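Local atomic coordinates of histidine--tRNA ligase (Thermus thermophilus, PDB entry 1H4V), a protein that catalyses the ATP-dependent attachment of L-histidine to tRNA(His), releasing AMP and diphosphate, and acts as a homodimer. Residues I138-A143 and K238-H243; V145-C150 and V303-G308; V161-V166 and V249-E254; I205-S210 and A256-L261; Y263-A268 and R287-S292. One frame throughout, in Å; residues are numbered along the deposited sequence.

In the fold
Four of the five contacts build the body of the catalytic domain; interaction 4, a meeting of two loops, lies at its surface and has a weak bond as its polar link. Interactions 1 and 2 share helix 137-153: its first turns meet helix 231-246, and its later turns lie over strand 302-308. Both are buried and near the second subunit; interaction 2 is made by apolar and aromatic side chains, interaction 1 by aliphatic groups around a histidine. Interaction 3, partly buried, joins two parallel strands at a margin of the main sheet through backbone bonds, with one apolar face and one more open. Interaction 5, buried and mixed in chemistry, meets interaction 1 through Asp140.

Interaction 1: residues I138-A143 and K238-H243; sequences ILDAEA and KEVERH
In His243, chi1 of -63° places CG anti to its carbonyl carbon and beside its backbone N, while in Ile138 a chi1 of -80° holds CG1 in the same relation to its own main chain. The result is a close approach of Ile138 CG1 to His243 NE2, 3.5 Å apart, and the two side chains cross obliquely. At the base of the imidazole, His243 CB rests 3.4 Å from Ala141 CB, the tightest meeting of two side chains here. Glu239 O, one turn earlier in the same helix, lies 3.2 Å above one face of the His243 ring, offset toward its rim. Val240 occupies the remaining part of the interface with both branches: CG2 lies 3.8 Å from Asp140 CB, and CG1 lies 4.1 Å from Ala141 N. The methyl of Ala141 is small enough to admit a near backbone, and its CA comes 5.3 Å from Val240 CA. Consistent with this, the helix axes approach to 8.4 Å, with a signed crossing angle of -49°. The polar ends turn to partners beyond the pair of helices. His243 ND1 is hydrogen-bonded to Tyr346 OH of the second subunit, which places this contact at the dimer interface; Asp140 uses OD1 for Thr267 and OD2 for a salt bridge to Arg287. Helices 137-153 and 231-246 thus pack on each other while Asp140 and Val240 reach strand 267-272 of the main sheet, and Ile138 and His243 pack against Val341 and Ala342 of the other subunit.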
# COMPACT_ATOMS: atom_id res chain seq x y z
N ILE A 138 14.40 24.25 -14.17
CA ILE A 138 15.20 23.07 -13.91
C ILE A 138 14.27 21.98 -13.36
O ILE A 138 14.41 20.81 -13.68
CB ILE A 138 16.34 23.38 -12.89
CG1 ILE A 138 17.50 24.07 -13.62
CG2 ILE A 138 16.82 22.10 -12.22
CD1 ILE A 138 18.59 24.62 -12.71
N LEU A 139 13.29 22.37 -12.55
CA LEU A 139 12.37 21.41 -11.97
C LEU A 139 11.49 20.72 -13.00
O LEU A 139 11.12 19.55 -12.82
CB LEU A 139 11.51 22.07 -10.90
CG LEU A 139 12.40 22.66 -9.81
CD1 LEU A 139 11.58 23.51 -8.88
CD2 LEU A 139 13.10 21.54 -9.06
N ASP A 140 11.14 21.43 -14.07
CA ASP A 140 10.31 20.85 -15.13
C ASP A 140 11.11 19.79 -15.87
O ASP A 140 10.62 18.70 -16.13
CB ASP A 140 9.86 21.94 -16.11
CG ASP A 140 9.18 23.10 -15.42
OD1 ASP A 140 8.13 23.56 -15.91
OD2 ASP A 140 9.71 23.57 -14.38
N ALA A 141 12.35 20.11 -16.20
CA ALA A 141 13.20 19.16 -16.90
C ALA A 141 13.44 17.94 -16.01
O ALA A 141 13.51 16.81 -16.49
CB ALA A 141 14.53 19.82 -17.27
N GLU A 142 13.56 18.17 -14.70
CA GLU A 142 13.79 17.08 -13.76
C GLU A 142 12.58 16.16 -13.69
O GLU A 142 12.73 14.94 -13.67
CB GLU A 142 14.12 17.64 -12.37
CG GLU A 142 14.38 16.59 -11.32
CD GLU A 142 14.96 17.18 -10.04
OE1 GLU A 142 16.11 16.84 -9.69
OE2 GLU A 142 14.27 17.99 -9.39
N ALA A 143 11.38 16.74 -13.67
CA ALA A 143 10.15 15.96 -13.63
C ALA A 143 10.10 15.03 -14.84
O ALA A 143 9.79 13.84 -14.71
CB ALA A 143 8.94 16.88 -13.63
N LYS A 238 11.92 27.18 -23.57
CA LYS A 238 13.23 27.03 -24.20
C LYS A 238 14.23 26.53 -23.17
O LYS A 238 15.08 25.70 -23.48
CB LYS A 238 13.69 28.35 -24.80
N GLU A 239 14.13 27.02 -21.94
CA GLU A 239 15.02 26.57 -20.86
C GLU A 239 14.82 25.07 -20.63
O GLU A 239 15.79 24.31 -20.55
CB GLU A 239 14.71 27.34 -19.57
CG GLU A 239 15.09 28.81 -19.59
CD GLU A 239 16.59 29.02 -19.45
OE1 GLU A 239 17.14 28.70 -18.38
OE2 GLU A 239 17.22 29.50 -20.42
N VAL A 240 13.56 24.64 -20.52
CA VAL A 240 13.27 23.23 -20.30
C VAL A 240 13.87 22.39 -21.43
O VAL A 240 14.47 21.34 -21.18
CB VAL A 240 11.75 22.97 -20.24
CG1 VAL A 240 11.49 21.49 -19.97
CG2 VAL A 240 11.11 23.82 -19.16
N GLU A 241 13.70 22.85 -22.67
CA GLU A 241 14.23 22.14 -23.82
C GLU A 241 15.75 22.03 -23.72
O GLU A 241 16.33 20.97 -23.97
CB GLU A 241 13.87 22.86 -25.12
CG GLU A 241 12.38 22.92 -25.42
CD GLU A 241 12.08 23.66 -26.71
OE1 GLU A 241 12.57 23.23 -27.78
OE2 GLU A 241 11.35 24.67 -26.67
N ARG A 242 16.40 23.13 -23.35
CA ARG A 242 17.85 23.14 -23.24
C ARG A 242 18.34 22.08 -22.26
O ARG A 242 19.29 21.35 -22.56
CB ARG A 242 18.35 24.52 -22.80
CG ARG A 242 19.87 24.64 -22.86
CD ARG A 242 20.36 26.01 -22.41
NE ARG A 242 20.25 26.19 -20.97
CZ ARG A 242 20.67 27.27 -20.32
NH1 ARG A 242 21.22 28.27 -20.98
NH2 ARG A 242 20.54 27.34 -19.00
N HIS A 243 17.68 21.97 -21.11
CA HIS A 243 18.08 20.98 -20.12
C HIS A 243 17.96 19.54 -20.62
O HIS A 243 18.86 18.73 -20.41
CB HIS A 243 17.30 21.15 -18.83
CG HIS A 243 17.55 22.46 -18.15
ND1 HIS A 243 18.80 23.02 -18.06
CD2 HIS A 243 16.70 23.32 -17.54
CE1 HIS A 243 18.72 24.18 -17.44
NE2 HIS A 243 17.46 24.39 -17.11

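Interaction 2: residues V145-C150 and V303-G308; sequences VLLYEC and VGFAFG
Helix 145-150 and strand 303-308 run in nearly the same direction, their segment axes 23° apart and 9.2 Å from each other at closest approach, with Leu147 and Phe305 nearest in backbone register. Phe305 and Phe307 both direct their CB atoms at the helix, as alternate residues of an extended strand do. Leu147 meets both rings. Its CB sits 3.6 Å from the centroid of the Phe305 ring and only 6° off the ring normal, a CH-pi contact over the face. Chi1 of 169° puts Leu147 CG anti to the backbone N; further out, Leu147 CD1 lies 3.8 Å from Phe305 CD2 and 3.5 Å from Phe307 CD2. Leu146 CB meets the same Phe305 ring at its edge, 3.9 Å from CE1. One turn on, Cys150 CB lies 4.0 Å from Phe307 CE2. Phe305 also meets the ring of Tyr129 on the adjoining strand 123-132. Strand 302-308 with the helix that follows it corresponds to motif 3 of class II synthetases. The side chains meet mainly through carbon atoms, consistent with dispersion, ring-face attraction and burial holding the helix on the sheet.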
# COMPACT_ATOMS: atom_id res chain seq x y z
N VAL A 145 12.71 14.04 -16.88
CA VAL A 145 13.76 13.04 -16.81
C VAL A 145 13.46 11.97 -15.76
O VAL A 145 13.71 10.80 -15.99
CB VAL A 145 15.13 13.68 -16.48
CG1 VAL A 145 16.21 12.60 -16.46
CG2 VAL A 145 15.46 14.73 -17.52
N LEU A 146 12.93 12.38 -14.61
CA LEU A 146 12.60 11.42 -13.55
C LEU A 146 11.57 10.39 -14.02
O LEU A 146 11.70 9.20 -13.72
CB LEU A 146 12.07 12.14 -12.31
CG LEU A 146 13.09 12.78 -11.36
CD1 LEU A 146 12.37 13.37 -10.18
CD2 LEU A 146 14.10 11.73 -10.88
N LEU A 147 10.55 10.84 -14.75
CA LEU A 147 9.53 9.94 -15.27
C LEU A 147 10.18 9.04 -16.31
O LEU A 147 9.99 7.82 -16.30
CB LEU A 147 8.39 10.73 -15.91
CG LEU A 147 7.39 9.91 -16.72
CD1 LEU A 147 6.76 8.84 -15.83
CD2 LEU A 147 6.33 10.83 -17.31
N TYR A 148 10.95 9.65 -17.20
CA TYR A 148 11.65 8.91 -18.24
C TYR A 148 12.49 7.80 -17.58
O TYR A 148 12.44 6.64 -18.00
CB TYR A 148 12.54 9.87 -19.02
CG TYR A 148 13.25 9.27 -20.21
CD1 TYR A 148 12.53 8.80 -21.31
CD2 TYR A 148 14.64 9.18 -20.24
CE1 TYR A 148 13.18 8.26 -22.41
CE2 TYR A 148 15.30 8.64 -21.34
CZ TYR A 148 14.56 8.19 -22.42
OH TYR A 148 15.21 7.67 -23.52
N GLU A 149 13.25 8.17 -16.55
CA GLU A 149 14.10 7.24 -15.82
C GLU A 149 13.34 6.10 -15.13
O GLU A 149 13.76 4.94 -15.22
CB GLU A 149 14.93 7.99 -14.77
CG GLU A 149 16.38 8.21 -15.17
CD GLU A 149 17.19 6.92 -15.22
OE1 GLU A 149 17.46 6.33 -14.15
OE2 GLU A 149 17.55 6.49 -16.34
N CYS A 150 12.26 6.41 -14.42
CA CYS A 150 11.49 5.37 -13.76
C CYS A 150 11.16 4.28 -14.78
O CYS A 150 11.35 3.10 -14.51
CB CYS A 150 10.16 5.91 -13.22
SG CYS A 150 10.25 6.96 -11.76
N VAL A 303 5.06 21.36 -10.21
CA VAL A 303 5.30 20.62 -11.44
C VAL A 303 5.53 19.19 -11.00
O VAL A 303 6.11 18.94 -9.95
CB VAL A 303 6.54 21.18 -12.20
CG1 VAL A 303 7.79 21.01 -11.36
CG2 VAL A 303 6.70 20.46 -13.53
N GLY A 304 5.05 18.25 -11.80
CA GLY A 304 5.20 16.85 -11.45
C GLY A 304 4.60 15.94 -12.50
O GLY A 304 4.33 16.39 -13.62
N PHE A 305 4.38 14.68 -12.13
CA PHE A 305 3.81 13.72 -13.06
C PHE A 305 3.16 12.55 -12.33
O PHE A 305 3.28 12.41 -11.12
CB PHE A 305 4.89 13.17 -14.00
CG PHE A 305 5.93 12.32 -13.30
CD1 PHE A 305 7.19 12.84 -13.00
CD2 PHE A 305 5.66 11.00 -12.96
CE1 PHE A 305 8.16 12.05 -12.37
CE2 PHE A 305 6.63 10.21 -12.33
CZ PHE A 305 7.88 10.73 -12.04
N ALA A 306 2.49 11.71 -13.10
CA ALA A 306 1.85 10.51 -12.59
C ALA A 306 1.88 9.50 -13.71
O ALA A 306 1.87 9.87 -14.88
CB ALA A 306 0.40 10.80 -12.18
N PHE A 307 1.95 8.22 -13.36
CA PHE A 307 1.88 7.15 -14.36
C PHE A 307 1.09 5.99 -13.74
O PHE A 307 1.12 5.76 -12.53
CB PHE A 307 3.27 6.73 -14.87
CG PHE A 307 4.15 6.05 -13.86
CD1 PHE A 307 3.85 4.78 -13.39
CD2 PHE A 307 5.33 6.66 -13.45
CE1 PHE A 307 4.73 4.12 -12.52
CE2 PHE A 307 6.21 6.02 -12.58
CZ PHE A 307 5.92 4.75 -12.12
N GLY A 308 0.33 5.29 -14.58
CA GLY A 308 -0.47 4.18 -14.10
C GLY A 308 0.33 2.90 -14.00
O GLY A 308 0.95 2.47 -14.97

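Interaction 3: residues V161-V166 and V249-E254; sequences VKLSSV and VPYELE
Leu163 meets Tyr251 and can be traced outward atom by atom. Its CB stands 3.9 Å from Tyr251 CD2. CG is anti to the backbone N (chi1 179°), and from it the two methyls part. Leu163 CD2 lies 3.8 Å from Tyr251 CD2 and equally near CE2, and it also reaches Glu241 CG; the other methyl, CD1, touches Ala268 O of the neighbouring strand. On the same face of the sheet, Val161 CG1 packs 3.9 Å from Tyr251 CB.

The strands beneath are parallel, and their backbone bonds give the register. Val161 O accepts from Glu252 N; Glu252 O in turn accepts from Leu163 N at 2.9 Å, nearly straight with 168° at the hydrogen. Leu163 O then takes Glu254 N at 2.7 Å. Glu252 is therefore gripped through both its N and its O by residues two apart, the pattern expected of parallel pairing, with Lys162 beside Glu252 on the other, more exposed face.

Strand 251-253 is the outermost of the main sheet within the chain, and strand 160-165 joins it to strand 267-272. Helix 231-246 lies over the Leu163 face through Leu237 and Leu244, and its Glu241 receives a hydrogen bond from Tyr251 OH; helix 137-153 covers Val161 through Val144 and Tyr148.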
# COMPACT_ATOMS: atom_id res chain seq x y z
N VAL A 161 9.07 10.61 -25.64
CA VAL A 161 8.81 11.75 -24.78
C VAL A 161 8.23 12.91 -25.59
O VAL A 161 8.85 13.39 -26.53
CB VAL A 161 10.09 12.23 -24.08
CG1 VAL A 161 9.81 13.47 -23.24
CG2 VAL A 161 10.64 11.12 -23.23
N LYS A 162 7.04 13.37 -25.21
CA LYS A 162 6.41 14.48 -25.90
C LYS A 162 6.29 15.67 -24.97
O LYS A 162 5.78 15.57 -23.86
CB LYS A 162 5.06 14.05 -26.47
CG LYS A 162 5.25 12.92 -27.48
CD LYS A 162 4.03 12.62 -28.30
CE LYS A 162 4.33 11.49 -29.28
NZ LYS A 162 5.56 11.77 -30.09
N LEU A 163 6.81 16.80 -25.43
CA LEU A 163 6.83 18.03 -24.65
C LEU A 163 6.00 19.14 -25.29
O LEU A 163 5.77 19.14 -26.49
CB LEU A 163 8.29 18.48 -24.49
CG LEU A 163 8.61 19.76 -23.72
CD1 LEU A 163 8.14 19.64 -22.28
CD2 LEU A 163 10.10 20.03 -23.78
N SER A 164 5.56 20.08 -24.47
CA SER A 164 4.77 21.19 -24.95
C SER A 164 4.56 22.19 -23.83
O SER A 164 5.10 22.04 -22.74
CB SER A 164 3.40 20.70 -25.45
OG SER A 164 2.60 21.78 -25.90
N SER A 165 3.76 23.22 -24.11
CA SER A 165 3.47 24.25 -23.14
C SER A 165 2.04 24.75 -23.30
O SER A 165 1.50 24.74 -24.40
CB SER A 165 4.43 25.43 -23.31
OG SER A 165 4.04 26.51 -22.49
N VAL A 166 1.44 25.18 -22.19
CA VAL A 166 0.09 25.72 -22.24
C VAL A 166 0.11 27.21 -21.89
O VAL A 166 -0.94 27.82 -21.69
CB VAL A 166 -0.85 24.96 -21.28
CG1 VAL A 166 -0.98 23.51 -21.74
CG2 VAL A 166 -0.33 25.03 -19.87
N VAL A 249 18.00 13.47 -23.27
CA VAL A 249 16.66 12.90 -23.27
C VAL A 249 15.98 13.25 -24.58
O VAL A 249 15.67 14.41 -24.85
CB VAL A 249 15.79 13.42 -22.09
CG1 VAL A 249 14.32 13.07 -22.31
CG2 VAL A 249 16.26 12.81 -20.78
N PRO A 250 15.76 12.25 -25.44
CA PRO A 250 15.11 12.51 -26.73
C PRO A 250 13.65 12.91 -26.53
O PRO A 250 12.89 12.20 -25.88
CB PRO A 250 15.23 11.17 -27.45
CG PRO A 250 15.16 10.18 -26.32
CD PRO A 250 16.05 10.82 -25.27
N TYR A 251 13.26 14.05 -27.09
CA TYR A 251 11.89 14.52 -26.98
C TYR A 251 11.40 15.10 -28.30
O TYR A 251 12.19 15.39 -29.20
CB TYR A 251 11.74 15.57 -25.88
CG TYR A 251 12.29 16.93 -26.25
CD1 TYR A 251 13.66 17.17 -26.20
CD2 TYR A 251 11.45 17.95 -26.67
CE1 TYR A 251 14.18 18.42 -26.56
CE2 TYR A 251 11.95 19.20 -27.04
CZ TYR A 251 13.33 19.43 -26.98
OH TYR A 251 13.85 20.65 -27.33
N GLU A 252 10.09 15.30 -28.39
CA GLU A 252 9.47 15.85 -29.58
C GLU A 252 8.43 16.87 -29.13
O GLU A 252 7.62 16.60 -28.24
CB GLU A 252 8.79 14.71 -30.35
CG GLU A 252 8.32 15.08 -31.75
CD GLU A 252 9.23 14.53 -32.84
OE1 GLU A 252 10.45 14.84 -32.82
OE2 GLU A 252 8.73 13.79 -33.71
N LEU A 253 8.46 18.05 -29.73
CA LEU A 253 7.48 19.08 -29.39
C LEU A 253 6.13 18.58 -29.91
O LEU A 253 6.03 18.16 -31.07
CB LEU A 253 7.86 20.41 -30.04
CG LEU A 253 7.99 21.61 -29.09
CD1 LEU A 253 8.95 21.27 -27.96
CD2 LEU A 253 8.49 22.82 -29.87
N GLU A 254 5.11 18.60 -29.06
CA GLU A 254 3.77 18.13 -29.42
C GLU A 254 2.68 19.18 -29.28
O GLU A 254 2.16 19.38 -28.18
CB GLU A 254 3.37 16.93 -28.56
CG GLU A 254 3.40 15.59 -29.27
CD GLU A 254 2.36 15.46 -30.38
OE1 GLU A 254 2.34 14.38 -31.03
OE2 GLU A 254 1.58 16.41 -30.60

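Interaction 4: residues I205-S210 and A256-L261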
# COMPACT_ATOMS: atom_id res chain seq x y z
N ILE A 205 -12.95 22.33 -24.57
CA ILE A 205 -13.49 21.62 -25.72
C ILE A 205 -12.41 20.76 -26.39
O ILE A 205 -12.72 19.75 -27.01
CB ILE A 205 -14.09 22.59 -26.77
CG1 ILE A 205 -15.24 23.39 -26.14
CG2 ILE A 205 -14.60 21.82 -27.97
CD1 ILE A 205 -15.88 24.39 -27.09
N LEU A 206 -11.16 21.17 -26.24
CA LEU A 206 -10.05 20.43 -26.84
C LEU A 206 -9.69 19.21 -26.00
O LEU A 206 -8.93 18.35 -26.44
CB LEU A 206 -8.82 21.33 -26.98
CG LEU A 206 -8.98 22.66 -27.72
CD1 LEU A 206 -7.66 23.39 -27.71
CD2 LEU A 206 -9.45 22.42 -29.14
N ASP A 207 -10.25 19.14 -24.79
CA ASP A 207 -9.98 18.02 -23.89
C ASP A 207 -11.13 17.04 -23.72
O ASP A 207 -11.01 16.08 -22.97
CB ASP A 207 -9.57 18.54 -22.51
CG ASP A 207 -8.24 19.28 -22.52
OD1 ASP A 207 -8.14 20.33 -23.19
OD2 ASP A 207 -7.30 18.81 -21.85
N SER A 208 -12.25 17.26 -24.41
CA SER A 208 -13.39 16.35 -24.28
C SER A 208 -13.22 15.11 -25.15
O SER A 208 -12.74 15.20 -26.28
CB SER A 208 -14.70 17.06 -24.64
OG SER A 208 -14.82 17.26 -26.04
N LYS A 209 -13.60 13.95 -24.62
CA LYS A 209 -13.47 12.71 -25.37
C LYS A 209 -14.73 12.37 -26.16
O LYS A 209 -15.06 11.20 -26.37
CB LYS A 209 -13.10 11.55 -24.43
CG LYS A 209 -14.17 11.15 -23.43
CD LYS A 209 -14.29 12.14 -22.29
CE LYS A 209 -15.28 11.63 -21.25
NZ LYS A 209 -15.36 12.53 -20.07
N SER A 210 -15.43 13.41 -26.59
CA SER A 210 -16.65 13.25 -27.37
C SER A 210 -16.29 13.08 -28.84
O SER A 210 -15.85 14.04 -29.48
CB SER A 210 -17.54 14.47 -27.20
OG SER A 210 -17.65 14.83 -25.83
N ALA A 256 -0.27 18.98 -30.03
CA ALA A 256 -1.53 18.33 -29.69
C ALA A 256 -1.71 18.11 -28.19
O ALA A 256 -2.79 17.75 -27.73
CB ALA A 256 -1.65 17.01 -30.42
N LEU A 257 -0.64 18.31 -27.42
CA LEU A 257 -0.70 18.13 -25.97
C LEU A 257 -1.38 19.35 -25.37
O LEU A 257 -0.87 20.47 -25.49
CB LEU A 257 0.70 18.01 -25.39
CG LEU A 257 1.01 16.80 -24.53
CD1 LEU A 257 2.40 16.97 -23.93
CD2 LEU A 257 -0.04 16.64 -23.43
N VAL A 258 -2.52 19.16 -24.72
CA VAL A 258 -3.24 20.29 -24.15
C VAL A 258 -3.72 20.04 -22.72
O VAL A 258 -3.88 18.90 -22.29
CB VAL A 258 -4.46 20.67 -25.02
CG1 VAL A 258 -5.00 22.03 -24.59
CG2 VAL A 258 -4.07 20.69 -26.48
N ARG A 259 -3.92 21.13 -21.98
CA ARG A 259 -4.40 21.09 -20.61
C ARG A 259 -5.49 22.16 -20.52
O ARG A 259 -5.20 23.36 -20.51
CB ARG A 259 -3.27 21.43 -19.63
CG ARG A 259 -2.02 20.57 -19.78
CD ARG A 259 -2.21 19.12 -19.37
NE ARG A 259 -0.94 18.40 -19.44
CZ ARG A 259 -0.80 17.08 -19.41
NH1 ARG A 259 -1.87 16.32 -19.30
NH2 ARG A 259 0.40 16.54 -19.50
N GLY A 260 -6.74 21.71 -20.48
CA GLY A 260 -7.87 22.63 -20.45
C GLY A 260 -8.15 23.38 -19.16
O GLY A 260 -8.61 24.53 -19.21
N LEU A 261 -7.88 22.76 -18.02
CA LEU A 261 -8.15 23.41 -16.73
C LEU A 261 -7.34 24.68 -16.54
O LEU A 261 -6.17 24.75 -16.93
CB LEU A 261 -7.89 22.43 -15.59
CG LEU A 261 -8.78 21.19 -15.62
CD1 LEU A 261 -8.38 20.24 -14.50
CD2 LEU A 261 -10.25 21.60 -15.50
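Asp207 and Gly260 make the polar contact: Gly260 N donates to Asp207 OD2 over 3.3 Å, a weak bond bent to 144° at the hydrogen. Glycine has no side chain to stand between, and the other oxygen, Asp207 OD1, comes 3.6 Å from Gly260 CA. Asp207 OD1 also lies 3.8 Å from Val258 CG1. Beside the carboxylate, Leu206 CD1 approaches Val258 CG1 at 4.3 Å, a loose apolar touch. In Asp207 a chi1 of -66° puts CG anti to the carbonyl carbon.

Further out, Leu206 is backed by Tyr175 and Leu179 of helix 169-183, and Ile205 by helix 192-200. On the other segment, Arg259 O accepts a hydrogen bond from Arg172, and Leu257 packs on strand 267-272. Segment 205-210 falls between the two catalytic regions; the Leu-Val-Arg-Gly-Leu of 257-261 begins a signature motif of histidyl-tRNA synthetases that continues into Tyr263 and Tyr264.

The chemistry suggests a modest attachment. Asp207 OD2 is also 3.4 Å from Val258 O, a meeting of two acceptors that probably offsets part of the gain from the weak bond from Gly260 N, and the aspartate lies exposed at the surface.

Interaction 5: residues Y263-A268 and R287-S292; sequences YYVRTA and RYDGLS
The Tyr263 ring carries Leu291 CD1 over the centre of one face, 4.1 Å from the centroid and 11° off the normal, and Tyr288 CB at its edge, in the ring plane and 3.9 Å from Tyr263 CD1. Chi1 of 62° sets Tyr263 CG between its own backbone N and carbonyl carbon; the Tyr263 and Leu291 side chains run the same way, with the leucine over the ring's face. The neighbouring Tyr264 ring has Tyr263 CE1 3.6 Å above one face, offset toward the rim, and Arg287 O near its plane at the edge, 3.8 Å from Tyr264 CD2. A third flat group, the Arg287 guanidinium, has Asp289 CG in plane at its edge: NH1 donates to the syn lone pair of Asp289 OD2 at 3.2 Å, completing a salt bridge within the segment. Arg287 CG and CD pass Val265 CG1, and the chain bends at chi3 (-74°), which places NE.

Main-chain bonds tie the two segments together. Val265 N donates to Arg287 O over 3.1 Å, and Arg287 N to Thr267 O over 2.9 Å; Gly290 N reaches Tyr263 O by a weak bond of 3.5 Å. Besides Asp140, Arg287 bonds Ser134 O, and Asp289 OD2 accepts from Gly302 N.

The Tyr-Tyr pair and the Arg-Tyr-Asp-Gly sequence belong to two signature motifs of histidyl-tRNA synthetases, which in relatives line the histidine pocket. The antiparallel strands 267-272 and 281-287 belong to the class II catalytic sheet; the two motifs meeting at their end mark the histidyl enzymes.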
# COMPACT_ATOMS: atom_id res chain seq x y z
N TYR A 263 -5.84 25.98 -14.01
CA TYR A 263 -4.67 26.03 -13.15
C TYR A 263 -3.40 25.43 -13.76
O TYR A 263 -2.33 25.50 -13.15
CB TYR A 263 -4.98 25.39 -11.78
CG TYR A 263 -5.36 23.93 -11.79
CD1 TYR A 263 -4.40 22.93 -11.94
CD2 TYR A 263 -6.69 23.54 -11.60
CE1 TYR A 263 -4.74 21.58 -11.87
CE2 TYR A 263 -7.04 22.20 -11.54
CZ TYR A 263 -6.06 21.22 -11.67
OH TYR A 263 -6.40 19.89 -11.61
N TYR A 264 -3.51 24.86 -14.95
CA TYR A 264 -2.35 24.29 -15.62
C TYR A 264 -1.63 25.42 -16.33
O TYR A 264 -2.25 26.23 -17.03
CB TYR A 264 -2.76 23.22 -16.63
CG TYR A 264 -3.16 21.91 -15.98
CD1 TYR A 264 -4.50 21.50 -15.97
CD2 TYR A 264 -2.21 21.10 -15.36
CE1 TYR A 264 -4.87 20.30 -15.37
CE2 TYR A 264 -2.58 19.90 -14.76
CZ TYR A 264 -3.90 19.50 -14.76
OH TYR A 264 -4.26 18.32 -14.18
N VAL A 265 -0.31 25.46 -16.16
CA VAL A 265 0.50 26.52 -16.75
C VAL A 265 1.80 25.97 -17.33
O VAL A 265 2.32 24.94 -16.89
CB VAL A 265 0.78 27.60 -15.65
CG1 VAL A 265 2.26 27.87 -15.53
CG2 VAL A 265 0.00 28.86 -15.96
N ARG A 266 2.32 26.67 -18.33
CA ARG A 266 3.57 26.30 -18.99
C ARG A 266 3.72 24.81 -19.30
O ARG A 266 2.80 24.19 -19.84
CB ARG A 266 4.76 26.81 -18.17
CG ARG A 266 4.70 28.32 -17.99
CD ARG A 266 5.90 28.93 -17.27
NE ARG A 266 5.68 30.37 -17.15
CZ ARG A 266 6.56 31.24 -16.67
NH1 ARG A 266 7.75 30.85 -16.24
NH2 ARG A 266 6.23 32.53 -16.63
N THR A 267 4.87 24.25 -18.94
CA THR A 267 5.20 22.85 -19.20
C THR A 267 4.12 21.78 -19.10
O THR A 267 3.34 21.73 -18.15
CB THR A 267 6.36 22.38 -18.30
OG1 THR A 267 7.40 23.37 -18.32
CG2 THR A 267 6.95 21.09 -18.82
N ALA A 268 4.08 20.92 -20.11
CA ALA A 268 3.16 19.80 -20.15
C ALA A 268 3.98 18.75 -20.88
O ALA A 268 4.75 19.08 -21.78
CB ALA A 268 1.92 20.14 -20.93
N ARG A 287 3.42 21.57 -15.22
CA ARG A 287 3.34 22.61 -14.21
C ARG A 287 1.88 22.99 -13.95
O ARG A 287 1.05 22.99 -14.87
CB ARG A 287 4.18 23.80 -14.68
CG ARG A 287 4.26 24.98 -13.75
CD ARG A 287 5.40 25.89 -14.19
NE ARG A 287 6.71 25.32 -13.87
CZ ARG A 287 7.21 25.27 -12.63
NH1 ARG A 287 6.51 25.76 -11.61
NH2 ARG A 287 8.41 24.75 -12.41
N TYR A 288 1.56 23.31 -12.70
CA TYR A 288 0.20 23.66 -12.30
C TYR A 288 0.17 24.69 -11.18
O TYR A 288 -0.37 24.43 -10.10
CB TYR A 288 -0.53 22.41 -11.83
CG TYR A 288 0.27 21.63 -10.81
CD1 TYR A 288 0.28 22.00 -9.47
CD2 TYR A 288 1.05 20.55 -11.20
CE1 TYR A 288 1.05 21.32 -8.54
CE2 TYR A 288 1.83 19.86 -10.29
CZ TYR A 288 1.82 20.25 -8.96
OH TYR A 288 2.61 19.59 -8.06
N ASP A 289 0.71 25.87 -11.45
CA ASP A 289 0.80 26.93 -10.46
C ASP A 289 -0.44 27.48 -9.74
O ASP A 289 -0.31 28.01 -8.64
CB ASP A 289 1.61 28.08 -11.07
CG ASP A 289 3.01 27.65 -11.50
OD1 ASP A 289 3.72 28.44 -12.15
OD2 ASP A 289 3.41 26.50 -11.18
N GLY A 290 -1.63 27.34 -10.30
CA GLY A 290 -2.80 27.88 -9.62
C GLY A 290 -3.68 26.94 -8.79
O GLY A 290 -4.73 27.35 -8.29
N LEU A 291 -3.25 25.70 -8.62
CA LEU A 291 -4.04 24.72 -7.87
C LEU A 291 -4.11 25.00 -6.37
O LEU A 291 -5.15 24.79 -5.75
CB LEU A 291 -3.49 23.31 -8.12
CG LEU A 291 -4.13 22.16 -7.34
CD1 LEU A 291 -5.59 22.01 -7.72
CD2 LEU A 291 -3.38 20.88 -7.63
N SER A 292 -3.01 25.47 -5.79
CA SER A 292 -2.98 25.77 -4.37
C SER A 292 -4.02 26.81 -3.97
O SER A 292 -4.78 26.62 -3.02
CB SER A 292 -1.59 26.25 -3.97
OG SER A 292 -1.54 26.53 -2.58
O HOH W 1 0.97 22.10 -17.49